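Local coordinates for protein mannosephosphate isomerase, putative (Archaeoglobus fulgidus, PDB 1ZX5) that probably interconverts D-mannose 6-phosphate and D-fructose 6-phosphate as a zinc-dependent type 1 mannose-6-phosphate isomerase of the cupin superfamily, at residues F42-S47 with S81-L86; L122-G127 with I251-E256. All blocks are in the same frame, centred on the assembly; numbering follows the deposited sequence.

Contact 1. Residues F42-S47 with S81-L86; sequences FSAHTS and SKFPIL
The methyl of Ala44 sits on the ring of Phe83, and this is the tight spot between 42-47 and 81-86. Ala44 CB stands 3.9 Å from the ring centroid, 28° off the normal, a CH-pi contact shifted toward the root of the ring, where CB reaches Phe83 CG at 3.6 Å. Phe83 CG is anti to its own nitrogen (chi1 -165°), which lays one face of the ring under the Ala44 methyl; Phe65 meets this ring edge-to-face, and Met61 of helix 61-73 touches both Phe83 and Ala44. A separate van der Waals touch lies farther along, where the CD1 branch of Leu86 comes up to Ser43 CB at 3.8 Å.

No direct hydrogen bond joins the two segments. One water fills the role, accepting from Ala44 N and donating to Ile85 O, each at 2.8 Å, and so pairs two backbone groups at a buried place. Replacing Phe83 with an alanine would probably open a gap under the Ala44 methyl and leave Phe65 without its edge-to-face partner.

Toward Thr46 and Ser47 on one segment and Ser81 and Lys82 on the other, the chains diverge, and these four residues are exposed. The 42-47 loop is held by bonds within itself and to its surroundings: Ser47 N donates to His45 ND1 at 3.2 Å, and His45 NE2 is bonded to Glu114. Ser43 OG, also bonded to Arg48 O, accepts from His45 N at 3.0 Å. This closes an ST turn just beyond strand 36-41, beside its antiparallel neighbour, strand 85-92, in the catalytic-domain cupin sheet.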
loop_
_atom_site.group_PDB
_atom_site.type_symbol
_atom_site.label_atom_id
_atom_site.label_comp_id
_atom_site.label_asym_id
_atom_site.label_seq_id
_atom_site.Cartn_x
_atom_site.Cartn_y
_atom_site.Cartn_z
ATOM N N PHE A 42 -9.109 -4.614 -1.327
ATOM C CA PHE A 42 -9.208 -5.836 -0.509
ATOM C C PHE A 42 -8.862 -5.578 0.944
ATOM O O PHE A 42 -8.193 -6.379 1.593
ATOM C CB PHE A 42 -8.395 -6.996 -1.123
ATOM C CG PHE A 42 -8.839 -7.333 -2.505
ATOM C CD1 PHE A 42 -10.070 -7.962 -2.715
ATOM C CD2 PHE A 42 -8.078 -6.950 -3.608
ATOM C CE1 PHE A 42 -10.523 -8.253 -4.010
ATOM C CE2 PHE A 42 -8.510 -7.244 -4.903
ATOM C CZ PHE A 42 -9.740 -7.895 -5.102
ATOM N N SER A 43 -9.342 -4.441 1.449
ATOM C CA SER A 43 -9.151 -4.081 2.838
ATOM C C SER A 43 -9.897 -5.034 3.761
ATOM O O SER A 43 -11.111 -5.214 3.628
ATOM C CB SER A 43 -9.628 -2.657 3.093
ATOM O OG SER A 43 -9.789 -2.438 4.488
ATOM N N ALA A 44 -9.157 -5.637 4.690
ATOM C CA ALA A 44 -9.766 -6.291 5.843
ATOM C C ALA A 44 -9.549 -5.447 7.108
ATOM O O ALA A 44 -9.520 -5.979 8.213
ATOM C CB ALA A 44 -9.220 -7.688 6.028
ATOM N N HIS A 45 -9.377 -4.139 6.940
ATOM C CA HIS A 45 -9.264 -3.241 8.076
ATOM C C HIS A 45 -10.663 -2.908 8.594
ATOM O O HIS A 45 -11.529 -2.470 7.837
ATOM C CB HIS A 45 -8.493 -1.973 7.694
ATOM C CG HIS A 45 -8.054 -1.162 8.872
ATOM N ND1 HIS A 45 -8.902 -0.300 9.541
ATOM C CD2 HIS A 45 -6.869 -1.106 9.525
ATOM C CE1 HIS A 45 -8.250 0.264 10.544
ATOM N NE2 HIS A 45 -7.016 -0.206 10.554
ATOM N N THR A 46 -10.885 -3.127 9.887
ATOM C CA THR A 46 -12.226 -2.982 10.482
ATOM C C THR A 46 -12.874 -1.596 10.307
ATOM O O THR A 46 -14.098 -1.490 10.293
ATOM C CB THR A 46 -12.254 -3.402 11.967
ATOM O OG1 THR A 46 -11.375 -2.554 12.716
ATOM C CG2 THR A 46 -11.801 -4.855 12.117
ATOM N N SER A 47 -12.070 -0.543 10.156
ATOM C CA SER A 47 -12.628 0.796 9.957
ATOM C C SER A 47 -13.258 0.950 8.569
ATOM O O SER A 47 -14.117 1.810 8.360
ATOM C CB SER A 47 -11.561 1.881 10.194
ATOM O OG SER A 47 -10.587 1.912 9.145
ATOM N N SER A 81 -1.829 -14.597 11.814
ATOM C CA SER A 81 -3.130 -14.960 12.378
ATOM C C SER A 81 -4.204 -13.904 12.096
ATOM O O SER A 81 -5.401 -14.226 12.085
ATOM C CB SER A 81 -3.031 -15.262 13.878
ATOM O OG SER A 81 -2.489 -14.160 14.580
ATOM N N LYS A 82 -3.789 -12.652 11.898
ATOM C CA LYS A 82 -4.698 -11.608 11.425
ATOM C C LYS A 82 -4.359 -11.293 9.977
ATOM O O LYS A 82 -3.249 -11.582 9.523
ATOM C CB LYS A 82 -4.572 -10.324 12.255
ATOM C CG LYS A 82 -4.662 -10.518 13.767
ATOM C CD LYS A 82 -4.634 -9.162 14.494
ATOM C CE LYS A 82 -4.395 -9.337 16.007
ATOM N NZ LYS A 82 -5.001 -10.616 16.504
ATOM N N PHE A 83 -5.301 -10.682 9.266
ATOM C CA PHE A 83 -5.063 -10.306 7.886
ATOM C C PHE A 83 -3.824 -9.399 7.828
ATOM O O PHE A 83 -3.773 -8.382 8.508
ATOM C CB PHE A 83 -6.292 -9.651 7.255
ATOM C CG PHE A 83 -6.218 -9.564 5.760
ATOM C CD1 PHE A 83 -6.633 -10.633 4.968
ATOM C CD2 PHE A 83 -5.720 -8.417 5.139
ATOM C CE1 PHE A 83 -6.558 -10.566 3.583
ATOM C CE2 PHE A 83 -5.640 -8.335 3.754
ATOM C CZ PHE A 83 -6.063 -9.414 2.967
ATOM N N PRO A 84 -2.804 -9.815 7.055
ATOM C CA PRO A 84 -1.448 -9.273 7.158
ATOM C C PRO A 84 -1.154 -7.901 6.533
ATOM O O PRO A 84 -0.179 -7.257 6.930
ATOM C CB PRO A 84 -0.601 -10.358 6.493
ATOM C CG PRO A 84 -1.519 -11.008 5.512
ATOM C CD PRO A 84 -2.897 -10.913 6.071
ATOM N N ILE A 85 -1.973 -7.449 5.587
ATOM C CA ILE A 85 -1.643 -6.255 4.811
ATOM C C ILE A 85 -2.836 -5.345 4.530
ATOM O O ILE A 85 -4.002 -5.759 4.618
ATOM C CB ILE A 85 -0.935 -6.600 3.429
ATOM C CG1 ILE A 85 -1.828 -7.485 2.541
ATOM C CG2 ILE A 85 0.454 -7.246 3.644
ATOM C CD1 ILE A 85 -1.279 -7.705 1.089
ATOM N N LEU A 86 -2.522 -4.105 4.158
ATOM C CA LEU A 86 -3.503 -3.183 3.622
ATOM C C LEU A 86 -2.930 -2.596 2.334
ATOM O O LEU A 86 -1.793 -2.105 2.312
ATOM C CB LEU A 86 -3.829 -2.070 4.639
ATOM C CG LEU A 86 -4.718 -0.898 4.178
ATOM C CD1 LEU A 86 -6.088 -1.356 3.662
ATOM C CD2 LEU A 86 -4.907 0.092 5.306
HETATM O O HOH W 1 -6.530 -4.827 5.184
#

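Contact 2. Residues L122-G127 with I251-E256; sequences LVFNKG and ILYAAE. With EDO (1,2-ethanediol), chain C.
A molecule of 1,2-ethanediol, probably from the crystallisation liquor, is wedged between Phe124 and the strand carrying Tyr253 and Ala255, and it makes polar bonds where the protein segments make none with each other. Its O2 is gripped by two residues of one strand: Tyr253 OH donates to it at 2.7 Å, and it donates in turn to Ala255 O at 2.9 Å. The O2 atom approaches the Tyr253 ring at its edge, near the ring plane. The carbons of the diol turn instead to Phe124, with C2 lying over one face of that ring, 3.6 Å from CD1 and displaced toward the rim. Leu122 O lies over the opposite face, also off centre, and Trp24 NE1 gives the diol a further hydrogen bond.

Protein meets protein at the far end of the Phe124 ring. With CG anti to the carbonyl carbon (chi1 -66°), the ring extends from the end of strand 119-123 toward strand 250-256. Its CZ touches Tyr253 CE2 at 3.7 Å, and its CE1 reaches Ala255 CB at 3.9 Å. The two aromatic planes are inclined at 46° with centroids 5.8 Å apart.

The strand itself is irregular here, since a classic beta bulge sets Ala255 and Glu256 across from the single residue Lys292. Phe124 and the pair Tyr253 and Ala255 bridge the sheets of the catalytic and C-terminal cupin regions. Ring and methyl surfaces supply the apolar contact, while the tyrosine hydroxyl and a strand carbonyl offer a donor and an acceptor close enough together for one small hydroxyl to satisfy both.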
loop_
_atom_site.group_PDB
_atom_site.type_symbol
_atom_site.label_atom_id
_atom_site.label_comp_id
_atom_site.label_asym_id
_atom_site.label_seq_id
_atom_site.Cartn_x
_atom_site.Cartn_y
_atom_site.Cartn_z
ATOM N N LEU A 122 4.977 1.955 -4.461
ATOM C CA LEU A 122 5.232 1.920 -5.893
ATOM C C LEU A 122 4.578 3.157 -6.496
ATOM O O LEU A 122 3.362 3.342 -6.432
ATOM C CB LEU A 122 4.682 0.646 -6.542
ATOM C CG LEU A 122 4.935 0.510 -8.056
ATOM C CD1 LEU A 122 6.416 0.203 -8.383
ATOM C CD2 LEU A 122 4.002 -0.540 -8.668
ATOM N N VAL A 123 5.412 4.000 -7.076
ATOM C CA VAL A 123 5.013 5.301 -7.581
ATOM C C VAL A 123 4.622 5.150 -9.058
ATOM O O VAL A 123 5.184 4.318 -9.762
ATOM C CB VAL A 123 6.216 6.270 -7.374
ATOM C CG1 VAL A 123 6.155 7.475 -8.274
ATOM C CG2 VAL A 123 6.368 6.651 -5.884
ATOM N N PHE A 124 3.662 5.944 -9.525
ATOM C CA PHE A 124 3.173 5.820 -10.897
ATOM C C PHE A 124 3.494 6.997 -11.795
ATOM O O PHE A 124 3.238 6.939 -12.986
ATOM C CB PHE A 124 1.659 5.548 -10.920
ATOM C CG PHE A 124 1.286 4.221 -10.333
ATOM C CD1 PHE A 124 1.741 3.034 -10.916
ATOM C CD2 PHE A 124 0.523 4.151 -9.184
ATOM C CE1 PHE A 124 1.429 1.795 -10.364
ATOM C CE2 PHE A 124 0.183 2.920 -8.633
ATOM C CZ PHE A 124 0.636 1.736 -9.229
ATOM N N ASN A 125 4.051 8.065 -11.240
ATOM C CA ASN A 125 4.204 9.288 -12.014
ATOM C C ASN A 125 5.475 10.024 -11.617
ATOM O O ASN A 125 6.272 9.514 -10.833
ATOM C CB ASN A 125 2.951 10.181 -11.865
ATOM C CG ASN A 125 2.845 10.837 -10.486
ATOM O OD1 ASN A 125 3.268 10.269 -9.473
ATOM N ND2 ASN A 125 2.288 12.044 -10.448
ATOM N N LYS A 126 5.649 11.223 -12.161
ATOM C CA LYS A 126 6.747 12.085 -11.769
ATOM C C LYS A 126 6.247 13.124 -10.771
ATOM O O LYS A 126 5.537 14.075 -11.116
ATOM C CB LYS A 126 7.438 12.690 -13.000
ATOM C CG LYS A 126 7.680 11.604 -14.082
ATOM C CD LYS A 126 8.890 11.822 -15.003
ATOM C CE LYS A 126 8.597 12.806 -16.100
ATOM N NZ LYS A 126 9.871 13.229 -16.784
ATOM N N GLY A 127 6.596 12.900 -9.513
ATOM C CA GLY A 127 6.137 13.743 -8.421
ATOM C C GLY A 127 7.272 13.840 -7.436
ATOM O O GLY A 127 8.425 13.608 -7.799
ATOM N N ILE A 251 -2.145 -10.442 -4.490
ATOM C CA ILE A 251 -3.072 -9.453 -5.028
ATOM C C ILE A 251 -2.412 -8.904 -6.286
ATOM O O ILE A 251 -1.219 -8.617 -6.294
ATOM C CB ILE A 251 -3.412 -8.317 -3.996
ATOM C CG1 ILE A 251 -4.327 -8.855 -2.878
ATOM C CG2 ILE A 251 -4.075 -7.102 -4.688
ATOM C CD1 ILE A 251 -4.508 -7.915 -1.673
ATOM N N LEU A 252 -3.188 -8.783 -7.352
ATOM C CA LEU A 252 -2.704 -8.236 -8.614
ATOM C C LEU A 252 -3.316 -6.865 -8.811
ATOM O O LEU A 252 -4.514 -6.688 -8.602
ATOM C CB LEU A 252 -3.131 -9.132 -9.794
ATOM C CG LEU A 252 -2.789 -10.618 -9.743
ATOM C CD1 LEU A 252 -3.464 -11.353 -10.919
ATOM C CD2 LEU A 252 -1.263 -10.849 -9.744
ATOM N N TYR A 253 -2.508 -5.897 -9.229
ATOM C CA TYR A 253 -3.046 -4.592 -9.594
ATOM C C TYR A 253 -2.675 -4.288 -11.039
ATOM O O TYR A 253 -1.498 -4.340 -11.404
ATOM C CB TYR A 253 -2.549 -3.481 -8.651
ATOM C CG TYR A 253 -2.946 -2.108 -9.158
ATOM C CD1 TYR A 253 -4.266 -1.651 -9.029
ATOM C CD2 TYR A 253 -2.020 -1.289 -9.800
ATOM C CE1 TYR A 253 -4.657 -0.409 -9.534
ATOM C CE2 TYR A 253 -2.386 -0.044 -10.296
ATOM C CZ TYR A 253 -3.701 0.386 -10.167
ATOM O OH TYR A 253 -4.064 1.611 -10.675
ATOM N N ALA A 254 -3.671 -3.955 -11.858
ATOM C CA ALA A 254 -3.431 -3.631 -13.270
ATOM C C ALA A 254 -3.003 -2.171 -13.413
ATOM O O ALA A 254 -3.828 -1.269 -13.337
ATOM C CB ALA A 254 -4.689 -3.925 -14.120
ATOM N N ALA A 255 -1.712 -1.948 -13.584
ATOM C CA ALA A 255 -1.168 -0.591 -13.656
ATOM C C ALA A 255 -1.317 0.035 -15.042
ATOM O O ALA A 255 -1.623 1.219 -15.150
ATOM C CB ALA A 255 0.306 -0.583 -13.227
ATOM N N GLU A 256 -1.059 -0.758 -16.085
ATOM C CA GLU A 256 -1.206 -0.344 -17.486
ATOM C C GLU A 256 -1.708 -1.519 -18.296
ATOM O O GLU A 256 -1.190 -2.624 -18.170
ATOM C CB GLU A 256 0.143 0.094 -18.103
ATOM C CG GLU A 256 0.702 1.404 -17.559
ATOM C CD GLU A 256 2.138 1.675 -18.010
ATOM O OE1 GLU A 256 2.516 1.266 -19.138
ATOM O OE2 GLU A 256 2.889 2.304 -17.230
HETATM C C1 EDO C . -1.001 4.165 -13.623
HETATM O O1 EDO C . -1.774 5.375 -13.765
HETATM C C2 EDO C . -1.525 3.347 -12.436
HETATM O O2 EDO C . -2.650 2.557 -12.825
#

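In the fold
The touching residues of contact 1 are all buried and stay within the catalytic region, joining the loop after strand 36-41 to Phe83 and Leu86 at strand 85-92. Contact 2 is only partly buried and reaches from that region to the C-terminal cupin region. Strands 85-92 and 119-123 belong to the same six-stranded antiparallel sheet, strand 250-256 to another. The centres lie about 21 Å apart, yet the contacts touch where Ile251 CD1 packs against Phe42 CB at 4.0 Å. Both rely on a phenylalanine ring for apolar contact and lack direct hydrogen bonds between segments. An internal water links the backbones in contact 1; in contact 2, a diol probably from the crystallisation liquor hydrogen-bonds to just one segment.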